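Local atomic coordinates of Cgl0159-like domain-containing protein (Corynebacterium glutamicum, PDB entry 3FOK), a protein that is of unknown function but belongs to a family of the TIM-barrel clan, and folds as a barrel of parallel strands surrounded by helices. Residues A[222-227]-A[241-246]; A[197-202]-A[229-234]; A[24-29]-A[138-143]. All coordinates share one frame; numbering follows the deposited sequence.

Contact 1. Residues A[222-227]-A[241-246]; sequences KLPVVE and LLLGGE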
ATOM      1  N   LYS A 222      20.277  19.606  -9.657  1.00 21.08           N
ATOM      2  CA  LYS A 222      20.673  20.629  -8.701  1.00 21.28           C
ATOM      3  C   LYS A 222      21.865  19.948  -8.040  1.00 20.77           C
ATOM      4  O   LYS A 222      21.697  19.065  -7.204  1.00 19.48           O
ATOM      5  CB  LYS A 222      19.547  20.877  -7.698  1.00 21.99           C
ATOM      6  CG  LYS A 222      19.787  22.012  -6.716  1.00 23.17           C
ATOM      7  CD  LYS A 222      18.610  22.115  -5.755  1.00 25.05           C
ATOM      8  CE  LYS A 222      18.876  23.085  -4.623  1.00 25.30           C
ATOM      9  NZ  LYS A 222      17.811  22.991  -3.586  1.00 26.59           N
ATOM     10  N   LEU A 223      23.068  20.341  -8.445  1.00 21.04           N
ATOM     11  CA  LEU A 223      24.281  19.721  -7.930  1.00 20.77           C
ATOM     12  C   LEU A 223      25.157  20.612  -7.065  1.00 22.64           C
ATOM     13  O   LEU A 223      25.071  21.839  -7.123  1.00 23.65           O
ATOM     14  CB  LEU A 223      25.124  19.205  -9.098  1.00 20.60           C
ATOM     15  CG  LEU A 223      24.430  18.335 -10.149  1.00 19.88           C
ATOM     16  CD1 LEU A 223      25.427  17.970 -11.231  1.00 18.02           C
ATOM     17  CD2 LEU A 223      23.858  17.087  -9.503  1.00 19.49           C
ATOM     18  N   PRO A 224      26.016  19.990  -6.239  1.00 22.78           N
ATOM     19  CA  PRO A 224      26.923  20.725  -5.357  1.00 23.69           C
ATOM     20  C   PRO A 224      28.222  21.005  -6.109  1.00 25.47           C
ATOM     21  O   PRO A 224      28.674  20.169  -6.898  1.00 26.55           O
ATOM     22  CB  PRO A 224      27.130  19.752  -4.207  1.00 23.35           C
ATOM     23  CG  PRO A 224      27.180  18.443  -4.925  1.00 22.37           C
ATOM     24  CD  PRO A 224      26.023  18.552  -5.906  1.00 21.34           C
ATOM     25  N   VAL A 225      28.813  22.176  -5.889  1.00 26.35           N
ATOM     26  CA  VAL A 225      30.069  22.506  -6.551  1.00 26.73           C
ATOM     27  C   VAL A 225      31.138  21.690  -5.851  1.00 28.48           C
ATOM     28  O   VAL A 225      31.466  21.933  -4.692  1.00 28.59           O
ATOM     29  CB  VAL A 225      30.392  24.002  -6.438  1.00 26.66           C
ATOM     30  CG1 VAL A 225      31.699  24.306  -7.149  1.00 25.42           C
ATOM     31  CG2 VAL A 225      29.257  24.815  -7.038  1.00 24.84           C
ATOM     32  N   VAL A 226      31.678  20.714  -6.569  1.00 30.34           N
ATOM     33  CA  VAL A 226      32.671  19.808  -6.017  1.00 31.95           C
ATOM     34  C   VAL A 226      33.991  19.799  -6.784  1.00 33.47           C
ATOM     35  O   VAL A 226      34.133  20.454  -7.815  1.00 33.96           O
ATOM     36  CB  VAL A 226      32.068  18.380  -5.968  1.00 31.91           C
ATOM     37  CG1 VAL A 226      33.123  17.349  -5.626  1.00 34.87           C
ATOM     38  CG2 VAL A 226      30.954  18.345  -4.943  1.00 31.30           C
ATOM     39  N   GLU A 227      34.959  19.062  -6.250  1.00 35.39           N
ATOM     40  CA  GLU A 227      36.274  18.923  -6.857  1.00 37.29           C
ATOM     41  C   GLU A 227      36.116  18.347  -8.267  1.00 37.49           C
ATOM     42  O   GLU A 227      35.257  17.497  -8.488  1.00 37.34           O
ATOM     43  CB  GLU A 227      37.131  17.975  -6.014  1.00 39.93           C
ATOM     44  CG  GLU A 227      38.608  18.281  -6.070  1.00 44.80           C
ATOM     45  CD  GLU A 227      38.966  19.477  -5.211  1.00 47.74           C
ATOM     46  OE1 GLU A 227      38.945  19.339  -3.969  1.00 49.15           O
ATOM     47  OE2 GLU A 227      39.257  20.553  -5.775  1.00 49.54           O
ATOM     48  N   LEU A 241      21.706  23.331 -12.159  1.00 23.60           N
ATOM     49  CA  LEU A 241      21.735  24.512 -11.309  1.00 24.33           C
ATOM     50  C   LEU A 241      22.619  24.147 -10.126  1.00 25.21           C
ATOM     51  O   LEU A 241      22.563  23.025  -9.619  1.00 25.19           O
ATOM     52  CB  LEU A 241      20.325  24.873 -10.835  1.00 24.17           C
ATOM     53  CG  LEU A 241      19.385  25.374 -11.935  1.00 25.27           C
ATOM     54  CD1 LEU A 241      17.984  25.537 -11.382  1.00 23.38           C
ATOM     55  CD2 LEU A 241      19.902  26.696 -12.487  1.00 24.62           C
ATOM     56  N   LEU A 242      23.446  25.087  -9.694  1.00 26.77           N
ATOM     57  CA  LEU A 242      24.359  24.837  -8.588  1.00 28.34           C
ATOM     58  C   LEU A 242      23.777  25.260  -7.247  1.00 29.75           C
ATOM     59  O   LEU A 242      23.000  26.210  -7.162  1.00 30.19           O
ATOM     60  CB  LEU A 242      25.676  25.571  -8.838  1.00 27.79           C
ATOM     61  CG  LEU A 242      26.267  25.367 -10.238  1.00 26.66           C
ATOM     62  CD1 LEU A 242      27.516  26.215 -10.390  1.00 26.37           C
ATOM     63  CD2 LEU A 242      26.577  23.896 -10.462  1.00 25.77           C
ATOM     64  N   LEU A 243      24.157  24.538  -6.199  1.00 31.77           N
ATOM     65  CA  LEU A 243      23.693  24.824  -4.849  1.00 32.39           C
ATOM     66  C   LEU A 243      24.877  25.221  -3.970  1.00 32.84           C
ATOM     67  O   LEU A 243      26.004  24.795  -4.205  1.00 31.90           O
ATOM     68  CB  LEU A 243      22.989  23.592  -4.269  1.00 32.00           C
ATOM     69  CG  LEU A 243      23.798  22.293  -4.149  1.00 32.99           C
ATOM     70  CD1 LEU A 243      24.623  22.309  -2.869  1.00 30.38           C
ATOM     71  CD2 LEU A 243      22.852  21.104  -4.132  1.00 33.23           C
ATOM     72  N   GLY A 244      24.613  26.052  -2.968  1.00 35.34           N
ATOM     73  CA  GLY A 244      25.659  26.487  -2.061  1.00 40.35           C
ATOM     74  C   GLY A 244      25.333  25.975  -0.672  1.00 44.31           C
ATOM     75  O   GLY A 244      24.612  26.632   0.084  1.00 46.86           O
ATOM     76  N   GLY A 245      25.866  24.804  -0.338  1.00 45.49           N
ATOM     77  CA  GLY A 245      25.594  24.194   0.951  1.00 47.98           C
ATOM     78  C   GLY A 245      25.954  24.953   2.215  1.00 50.46           C
ATOM     79  O   GLY A 245      25.604  26.119   2.390  1.00 49.45           O
ATOM     80  N   GLU A 246      26.653  24.251   3.102  1.00 53.89           N
ATOM     81  CA  GLU A 246      27.095  24.757   4.399  1.00 57.05           C
ATOM     82  C   GLU A 246      27.496  26.233   4.463  1.00 57.82           C
ATOM     83  O   GLU A 246      26.856  27.021   5.166  1.00 58.01           O
ATOM     84  CB  GLU A 246      28.248  23.888   4.919  1.00 59.45           C
ATOM     85  CG  GLU A 246      29.404  23.690   3.931  1.00 63.45           C
ATOM     86  CD  GLU A 246      29.090  22.699   2.813  1.00 65.09           C
ATOM     87  OE1 GLU A 246      29.918  22.573   1.886  1.00 65.52           O
ATOM     88  OE2 GLU A 246      28.024  22.041   2.860  1.00 65.71           O
TER

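Contact 2. Residues A[197-202]-A[229-234]; sequences LSTDAV and MERVME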
ATOM      1  N   LEU A 197      30.691  14.099  -0.842  1.00 21.80           N
ATOM      2  CA  LEU A 197      30.959  15.116  -1.849  1.00 22.80           C
ATOM      3  C   LEU A 197      32.154  14.840  -2.756  1.00 22.99           C
ATOM      4  O   LEU A 197      32.636  15.738  -3.434  1.00 24.25           O
ATOM      5  CB  LEU A 197      31.126  16.480  -1.179  1.00 20.93           C
ATOM      6  CG  LEU A 197      29.875  16.993  -0.461  1.00 23.43           C
ATOM      7  CD1 LEU A 197      30.150  18.364   0.146  1.00 22.17           C
ATOM      8  CD2 LEU A 197      28.718  17.072  -1.446  1.00 21.30           C
ATOM      9  N   SER A 198      32.634  13.604  -2.782  1.00 23.64           N
ATOM     10  CA  SER A 198      33.761  13.277  -3.654  1.00 23.81           C
ATOM     11  C   SER A 198      33.245  13.281  -5.089  1.00 24.10           C
ATOM     12  O   SER A 198      32.085  12.950  -5.337  1.00 23.87           O
ATOM     13  CB  SER A 198      34.341  11.900  -3.310  1.00 23.21           C
ATOM     14  OG  SER A 198      33.442  10.861  -3.659  1.00 23.44           O
ATOM     15  N   THR A 199      34.111  13.650  -6.023  1.00 24.13           N
ATOM     16  CA  THR A 199      33.747  13.719  -7.429  1.00 24.43           C
ATOM     17  C   THR A 199      33.009  12.486  -7.952  1.00 24.37           C
ATOM     18  O   THR A 199      31.957  12.612  -8.584  1.00 24.89           O
ATOM     19  CB  THR A 199      34.992  13.947  -8.306  1.00 24.83           C
ATOM     20  OG1 THR A 199      35.713  15.084  -7.819  1.00 25.31           O
ATOM     21  CG2 THR A 199      34.587  14.199  -9.757  1.00 24.89           C
ATOM     22  N   ASP A 200      33.551  11.299  -7.698  1.00 23.51           N
ATOM     23  CA  ASP A 200      32.923  10.079  -8.186  1.00 23.94           C
ATOM     24  C   ASP A 200      31.550   9.784  -7.591  1.00 23.37           C
ATOM     25  O   ASP A 200      30.696   9.206  -8.267  1.00 21.30           O
ATOM     26  CB  ASP A 200      33.850   8.884  -7.975  1.00 26.42           C
ATOM     27  CG  ASP A 200      35.032   8.898  -8.925  1.00 30.05           C
ATOM     28  OD1 ASP A 200      34.811   9.095 -10.138  1.00 32.71           O
ATOM     29  OD2 ASP A 200      36.179   8.709  -8.468  1.00 33.23           O
ATOM     30  N   ALA A 201      31.332  10.177  -6.336  1.00 21.53           N
ATOM     31  CA  ALA A 201      30.043   9.939  -5.700  1.00 19.06           C
ATOM     32  C   ALA A 201      28.983  10.817  -6.361  1.00 19.53           C
ATOM     33  O   ALA A 201      27.875  10.355  -6.651  1.00 19.86           O
ATOM     34  CB  ALA A 201      30.126  10.236  -4.214  1.00 18.20           C
ATOM     35  N   VAL A 202      29.320  12.082  -6.601  1.00 17.47           N
ATOM     36  CA  VAL A 202      28.386  12.998  -7.235  1.00 16.92           C
ATOM     37  C   VAL A 202      28.014  12.468  -8.613  1.00 17.51           C
ATOM     38  O   VAL A 202      26.843  12.488  -9.002  1.00 15.74           O
ATOM     39  CB  VAL A 202      28.995  14.407  -7.384  1.00 15.94           C
ATOM     40  CG1 VAL A 202      28.032  15.315  -8.141  1.00 14.77           C
ATOM     41  CG2 VAL A 202      29.299  14.986  -6.014  1.00 14.17           C
HETATM   42  N   MSE A 229      34.849  19.562 -11.291  1.00 41.85           N
HETATM   43  CA  MSE A 229      33.484  19.862 -11.790  1.00 44.04           C
HETATM   44  C   MSE A 229      33.149  19.847 -13.259  1.00 44.93           C
HETATM   45  O   MSE A 229      31.992  20.130 -13.661  1.00 47.59           O
HETATM   46  CB  MSE A 229      33.073  21.250 -11.346  1.00 46.27           C
HETATM   47  CG  MSE A 229      32.352  21.305  -9.997  1.00 50.52           C
HETATM   48 SE   MSE A 229      30.690  20.360  -9.986  1.00 56.09          SE
HETATM   49  CE  MSE A 229      29.503  21.816 -10.417  1.00 54.26           C
ATOM     50  N   GLU A 230      34.126  19.538 -14.090  1.00 44.79           N
ATOM     51  CA  GLU A 230      33.917  19.636 -15.527  1.00 44.88           C
ATOM     52  C   GLU A 230      33.843  18.210 -15.989  1.00 42.10           C
ATOM     53  O   GLU A 230      33.370  17.877 -17.076  1.00 42.22           O
ATOM     54  CB  GLU A 230      35.100  20.408 -15.997  1.00 47.34           C
ATOM     55  CG  GLU A 230      35.418  20.659 -17.450  1.00 52.88           C
ATOM     56  CD  GLU A 230      36.765  21.323 -17.455  1.00 55.83           C
ATOM     57  OE1 GLU A 230      36.980  22.262 -16.640  1.00 56.95           O
ATOM     58  OE2 GLU A 230      37.631  20.874 -18.216  1.00 57.05           O
ATOM     59  N   ARG A 231      34.162  17.391 -15.005  1.00 39.23           N
ATOM     60  CA  ARG A 231      34.167  15.972 -15.113  1.00 36.46           C
ATOM     61  C   ARG A 231      32.827  15.496 -14.557  1.00 35.02           C
ATOM     62  O   ARG A 231      32.297  14.481 -14.997  1.00 34.44           O
ATOM     63  CB  ARG A 231      35.318  15.456 -14.292  1.00 36.76           C
ATOM     64  CG  ARG A 231      35.523  13.987 -14.412  1.00 36.77           C
ATOM     65  CD  ARG A 231      36.736  13.561 -13.621  1.00 38.07           C
ATOM     66  NE  ARG A 231      36.598  12.187 -13.162  1.00 38.36           N
ATOM     67  CZ  ARG A 231      36.872  11.791 -11.927  1.00 37.79           C
ATOM     68  NH1 ARG A 231      37.304  12.662 -11.029  1.00 37.46           N
ATOM     69  NH2 ARG A 231      36.697  10.526 -11.585  1.00 39.93           N
ATOM     70  N   VAL A 232      32.289  16.231 -13.586  1.00 33.13           N
ATOM     71  CA  VAL A 232      31.002  15.894 -13.012  1.00 32.06           C
ATOM     72  C   VAL A 232      29.980  16.260 -14.074  1.00 32.03           C
ATOM     73  O   VAL A 232      28.999  15.551 -14.274  1.00 31.99           O
ATOM     74  CB  VAL A 232      30.711  16.717 -11.740  1.00 31.62           C
ATOM     75  CG1 VAL A 232      29.273  16.492 -11.301  1.00 30.40           C
ATOM     76  CG2 VAL A 232      31.670  16.329 -10.628  1.00 29.79           C
HETATM   77  N   MSE A 233      30.225  17.369 -14.766  1.00 32.13           N
HETATM   78  CA  MSE A 233      29.314  17.827 -15.805  1.00 31.40           C
HETATM   79  C   MSE A 233      29.299  16.940 -17.040  1.00 30.20           C
HETATM   80  O   MSE A 233      28.426  17.078 -17.893  1.00 30.37           O
HETATM   81  CB  MSE A 233      29.634  19.268 -16.205  1.00 34.48           C
HETATM   82  CG  MSE A 233      29.254  20.303 -15.154  1.00 39.53           C
HETATM   83 SE   MSE A 233      27.465  20.045 -14.434  1.00 44.88          SE
HETATM   84  CE  MSE A 233      27.974  19.576 -12.628  1.00 44.84           C
ATOM     85  N   GLU A 234      30.265  16.033 -17.142  1.00 29.65           N
ATOM     86  CA  GLU A 234      30.306  15.120 -18.274  1.00 29.34           C
ATOM     87  C   GLU A 234      29.398  13.942 -17.934  1.00 28.35           C
ATOM     88  O   GLU A 234      29.323  12.962 -18.672  1.00 27.48           O
ATOM     89  CB  GLU A 234      31.740  14.639 -18.530  1.00 31.16           C
ATOM     90  CG  GLU A 234      32.716  15.766 -18.846  1.00 34.25           C
ATOM     91  CD  GLU A 234      34.137  15.281 -19.103  1.00 35.57           C
ATOM     92  OE1 GLU A 234      34.656  14.485 -18.289  1.00 34.70           O
ATOM     93  OE2 GLU A 234      34.737  15.709 -20.114  1.00 35.73           O
TER

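Contact 3. Residues A[24-29]-A[138-143]; sequences MVAERF and VDRGVD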
HETATM    1  N   MSE A  24      -8.172  34.317  -0.225  1.00 34.31           N
HETATM    2  CA  MSE A  24      -7.352  35.321  -0.883  1.00 37.25           C
HETATM    3  C   MSE A  24      -5.929  34.858  -1.154  1.00 35.22           C
HETATM    4  O   MSE A  24      -5.273  35.373  -2.061  1.00 35.10           O
HETATM    5  CB  MSE A  24      -7.343  36.619  -0.072  1.00 44.92           C
HETATM    6  CG  MSE A  24      -8.694  37.324  -0.039  1.00 56.53           C
HETATM    7 SE   MSE A  24      -9.559  37.389  -1.782  1.00 72.53          SE
HETATM    8  CE  MSE A  24     -11.073  36.233  -1.416  1.00 66.85           C
ATOM      9  N   VAL A  25      -5.442  33.892  -0.379  1.00 32.52           N
ATOM     10  CA  VAL A  25      -4.092  33.395  -0.613  1.00 30.74           C
ATOM     11  C   VAL A  25      -4.031  32.830  -2.031  1.00 30.43           C
ATOM     12  O   VAL A  25      -3.195  33.233  -2.834  1.00 29.28           O
ATOM     13  CB  VAL A  25      -3.707  32.288   0.391  1.00 30.19           C
ATOM     14  CG1 VAL A  25      -2.297  31.793   0.102  1.00 28.38           C
ATOM     15  CG2 VAL A  25      -3.800  32.821   1.808  1.00 29.69           C
ATOM     16  N   ALA A  26      -4.937  31.910  -2.336  1.00 30.75           N
ATOM     17  CA  ALA A  26      -4.984  31.295  -3.657  1.00 32.23           C
ATOM     18  C   ALA A  26      -5.311  32.317  -4.741  1.00 32.98           C
ATOM     19  O   ALA A  26      -4.754  32.266  -5.839  1.00 32.33           O
ATOM     20  CB  ALA A  26      -6.014  30.172  -3.674  1.00 32.03           C
ATOM     21  N   GLU A  27      -6.210  33.247  -4.434  1.00 33.95           N
ATOM     22  CA  GLU A  27      -6.603  34.262  -5.402  1.00 34.73           C
ATOM     23  C   GLU A  27      -5.425  35.156  -5.780  1.00 34.86           C
ATOM     24  O   GLU A  27      -5.169  35.383  -6.961  1.00 34.87           O
ATOM     25  CB  GLU A  27      -7.758  35.101  -4.851  1.00 36.64           C
ATOM     26  CG  GLU A  27      -8.541  35.843  -5.927  1.00 42.12           C
ATOM     27  CD  GLU A  27      -9.908  36.312  -5.447  1.00 45.01           C
ATOM     28  OE1 GLU A  27     -10.657  35.480  -4.888  1.00 46.96           O
ATOM     29  OE2 GLU A  27     -10.237  37.504  -5.637  1.00 45.08           O
ATOM     30  N   ARG A  28      -4.706  35.662  -4.784  1.00 34.80           N
ATOM     31  CA  ARG A  28      -3.554  36.515  -5.049  1.00 35.35           C
ATOM     32  C   ARG A  28      -2.472  35.730  -5.769  1.00 34.78           C
ATOM     33  O   ARG A  28      -1.702  36.280  -6.555  1.00 34.29           O
ATOM     34  CB  ARG A  28      -2.995  37.082  -3.744  1.00 38.55           C
ATOM     35  CG  ARG A  28      -3.673  38.363  -3.288  1.00 42.23           C
ATOM     36  CD  ARG A  28      -3.352  38.674  -1.838  1.00 45.06           C
ATOM     37  NE  ARG A  28      -3.821  40.001  -1.455  1.00 48.25           N
ATOM     38  CZ  ARG A  28      -3.203  41.132  -1.786  1.00 50.59           C
ATOM     39  NH1 ARG A  28      -2.085  41.094  -2.504  1.00 49.98           N
ATOM     40  NH2 ARG A  28      -3.705  42.302  -1.402  1.00 50.88           N
ATOM     41  N   PHE A  29      -2.429  34.433  -5.504  1.00 34.58           N
ATOM     42  CA  PHE A  29      -1.439  33.565  -6.121  1.00 35.43           C
ATOM     43  C   PHE A  29      -1.686  33.451  -7.623  1.00 35.15           C
ATOM     44  O   PHE A  29      -0.753  33.500  -8.420  1.00 34.96           O
ATOM     45  CB  PHE A  29      -1.502  32.172  -5.488  1.00 36.50           C
ATOM     46  CG  PHE A  29      -0.212  31.413  -5.557  1.00 35.78           C
ATOM     47  CD1 PHE A  29       0.476  31.284  -6.756  1.00 36.14           C
ATOM     48  CD2 PHE A  29       0.313  30.818  -4.416  1.00 37.22           C
ATOM     49  CE1 PHE A  29       1.671  30.573  -6.823  1.00 36.85           C
ATOM     50  CE2 PHE A  29       1.508  30.104  -4.469  1.00 38.18           C
ATOM     51  CZ  PHE A  29       2.189  29.981  -5.676  1.00 36.92           C
ATOM     52  N   VAL A 138       0.421  22.675 -10.570  1.00 20.96           N
ATOM     53  CA  VAL A 138      -0.217  23.009 -11.832  1.00 21.09           C
ATOM     54  C   VAL A 138      -1.383  23.961 -11.570  1.00 21.95           C
ATOM     55  O   VAL A 138      -1.530  24.976 -12.247  1.00 21.58           O
ATOM     56  CB  VAL A 138      -0.742  21.744 -12.546  1.00 20.42           C
ATOM     57  CG1 VAL A 138      -1.642  22.134 -13.709  1.00 16.35           C
ATOM     58  CG2 VAL A 138       0.423  20.915 -13.044  1.00 18.72           C
ATOM     59  N   ASP A 139      -2.203  23.626 -10.581  1.00 24.07           N
ATOM     60  CA  ASP A 139      -3.356  24.446 -10.226  1.00 26.15           C
ATOM     61  C   ASP A 139      -2.984  25.850  -9.760  1.00 25.18           C
ATOM     62  O   ASP A 139      -3.629  26.831 -10.127  1.00 26.22           O
ATOM     63  CB  ASP A 139      -4.162  23.770  -9.119  1.00 29.72           C
ATOM     64  CG  ASP A 139      -5.229  24.685  -8.538  1.00 34.38           C
ATOM     65  OD1 ASP A 139      -6.215  24.985  -9.251  1.00 35.97           O
ATOM     66  OD2 ASP A 139      -5.076  25.116  -7.373  1.00 36.79           O
ATOM     67  N   ARG A 140      -1.937  25.939  -8.953  1.00 24.27           N
ATOM     68  CA  ARG A 140      -1.493  27.211  -8.397  1.00 23.67           C
ATOM     69  C   ARG A 140      -0.671  28.042  -9.370  1.00 23.47           C
ATOM     70  O   ARG A 140      -0.634  29.271  -9.277  1.00 22.96           O
ATOM     71  CB  ARG A 140      -0.666  26.956  -7.142  1.00 22.58           C
ATOM     72  CG  ARG A 140      -0.849  27.987  -6.071  1.00 24.74           C
ATOM     73  CD  ARG A 140      -2.196  27.841  -5.410  1.00 25.98           C
ATOM     74  NE  ARG A 140      -2.098  28.168  -3.993  1.00 28.63           N
ATOM     75  CZ  ARG A 140      -3.025  27.873  -3.090  1.00 30.51           C
ATOM     76  NH1 ARG A 140      -4.139  27.242  -3.453  1.00 29.68           N
ATOM     77  NH2 ARG A 140      -2.826  28.194  -1.814  1.00 31.30           N
ATOM     78  N   GLY A 141       0.005  27.366 -10.292  1.00 21.92           N
ATOM     79  CA  GLY A 141       0.816  28.074 -11.257  1.00 20.58           C
ATOM     80  C   GLY A 141       2.287  28.144 -10.898  1.00 21.07           C
ATOM     81  O   GLY A 141       2.997  29.005 -11.416  1.00 21.54           O
ATOM     82  N   VAL A 142       2.764  27.271 -10.012  1.00 20.26           N
ATOM     83  CA  VAL A 142       4.184  27.317  -9.686  1.00 19.07           C
ATOM     84  C   VAL A 142       4.865  26.884 -10.982  1.00 19.20           C
ATOM     85  O   VAL A 142       4.323  26.084 -11.742  1.00 19.37           O
ATOM     86  CB  VAL A 142       4.577  26.356  -8.534  1.00 18.67           C
ATOM     87  CG1 VAL A 142       3.546  26.418  -7.420  1.00 15.50           C
ATOM     88  CG2 VAL A 142       4.752  24.966  -9.065  1.00 16.92           C
ATOM     89  N   ASP A 143       6.058  27.404 -11.224  1.00 19.50           N
ATOM     90  CA  ASP A 143       6.773  27.121 -12.460  1.00 20.43           C
ATOM     91  C   ASP A 143       7.737  25.949 -12.467  1.00 20.61           C
ATOM     92  O   ASP A 143       8.073  25.429 -13.532  1.00 22.67           O
ATOM     93  CB  ASP A 143       7.563  28.365 -12.882  1.00 21.13           C
ATOM     94  CG  ASP A 143       6.782  29.654 -12.689  1.00 22.35           C
ATOM     95  OD1 ASP A 143       6.713  30.157 -11.542  1.00 20.61           O
ATOM     96  OD2 ASP A 143       6.230  30.160 -13.689  1.00 24.96           O
TER
HETATM   97  O   HOH W   1       0.769  31.765 -10.282  1.00 34.79           O

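Contact 1. Residues A[222-227]-A[241-246]
Two neighbouring parallel strands of the TIM barrel meet here, the two ends of the beta-alpha-beta unit made of strand 219-224, helix 229-232 and strand 240-243. K222 pairs with L241, and L223 with L242. L223 carries both backbone bonds. L223 N sits nearly in line with the C=O of L241, 3.0 Å from L241 O, but the bond is bent at the hydrogen. The L223 carbonyl then accepts in its own plane from the next strand, with L243 N 3.0 Å from L223 O. One residue thus bridges the two residues flanking its partner L242, as parallel pairing requires. Over 222-224 and 241-243 the two directions differ by 45°.

Side chains alternate between the two faces. K222, L241 and L243 share one face. There the extended chain of K222 crosses L243 at about a right angle, and K222 CG lies 4.1 Å from L243 CD2. The ammonium group of K222 forms a salt bridge with E182, while K146 NZ is also close. The nearby K146 would tend to lower the pKa of K222, and the E182 carboxylate would probably oppose this.

L223 and L242 are on the other face, where L242 also packs on A261 of helix 252-261. Further along the chain, the CG2 branch of V225, beside its own backbone N, reaches L242 CD1 at 4.0 Å. L243 holds CG in the crowded position between backbone N and carbonyl carbon (chi1 60°). This turns the leucine back over the neighbouring strand, placing L243 CD1 3.8 Å from P224 CB.

Contact 2. Residues A[197-202]-A[229-234]
The flat guanidinium of R231 and the flat carboxylate of D200 stand almost perpendicular, their planes 82° apart. The salt bridge between them is one-sided. D200 OD1 lies 2.8 Å from R231 NH2, whereas D200 OD2 is 3.6 Å from that nitrogen. Both D200 OD1 and the methyl of T199 come to the guanidinium obliquely. The methyl sits at the other terminal nitrogen, with T199 CG2 3.4 Å from R231 NH1. R231 gets there with CG anti to its backbone N (chi1 -175°) and a chain extended as far as NE. D200 starts out pointing away from 229-234, and its carboxylate comes back toward the arginine.

R231 has two further acid partners. NH1 forms a salt bridge with E228, and NH2 forms one with E63 of a second subunit. E63 also brings its carboxylate close to D200 OD1, so the arginine probably offsets the repulsion between two like charges at this subunit interface.

The contact joins two helical elements in the outer layer of the TIM barrel, on either side of strand 219-224 in the chain. These are the first turn of helix 199-210 and the short, weakly bonded helix 229-232. S198 is the N-cap of the longer helix, and its OG accepts a weak bond from A201 N.

Next to the charged group the contact is apolar. V232 divides its two methyls between two residues one helical turn apart. V232 CG2 lies 3.7 Å from T199 CG2, and V232 CG1 lies 3.6 Å from V202 CG1. The valines cross at about a right angle. T199 puts OG1 beside its own backbone N, and this hydroxyl bonds to E227 O.

Contact 3. Residues A[24-29]-A[138-143]
R140 lays its side chain across one face of the F29 ring, with CG almost exactly over the ring centre. This is a CH-pi contact: R140 CG is 3.3 Å from the F29 centroid, only 5° off the ring normal. The arginine chain bends at chi2 (73°) and again at chi3, and runs on past the ring toward A26. F29 CD2 therefore comes near the plane of the guanidinium, at its edge, with R140 NE 3.6 Å away. One face of the guanidinium takes the methyl of A26, offset toward the rim, with A26 CB 3.5 Å from R140 NH1. The charge is met across the assembly, where NH1 forms a salt bridge with D215 of a third subunit.

In the fold, helix 23-30 comes before the first barrel strand, 44-48. It packs here on the C-terminal end of helix 134-140, just ahead of barrel strand 144-151. Helix 92-100 adds I95 and A99 to the surroundings of F29.

G141 ends the helical run with positive phi (97°), and the chain continues into strand 144-151. V142 then touches the far end of the ring, with V142 CG1 4.2 Å from F29 CZ.

A water joins the two backbones. It lies in the plane of the F29 ring, at its edge, and donates to both carbonyls. Its oxygen is 3.0 Å from F29 O and equally far from R140 O.

Overall arrangement
Contacts 1 and 2 belong to the same region, with centres about 11 Å apart. Contact 1 is barrel core: backbone hydrogen bonds between strands, with leucines on both faces. Contact 2 lies outside it, in the helical layer, and adds ion pairs at a subunit interface. They interlock along the chain, and L223 of contact 1 packs on M233 of contact 2. Contact 3 is on the opposite side of the chain's centre, about 37 Å from contact 2 between centres. It too joins helices and uses an arginine facing another subunit. Its arginine, however, packs on a ring within contact 3, whereas R231 of contact 2 pairs with D200.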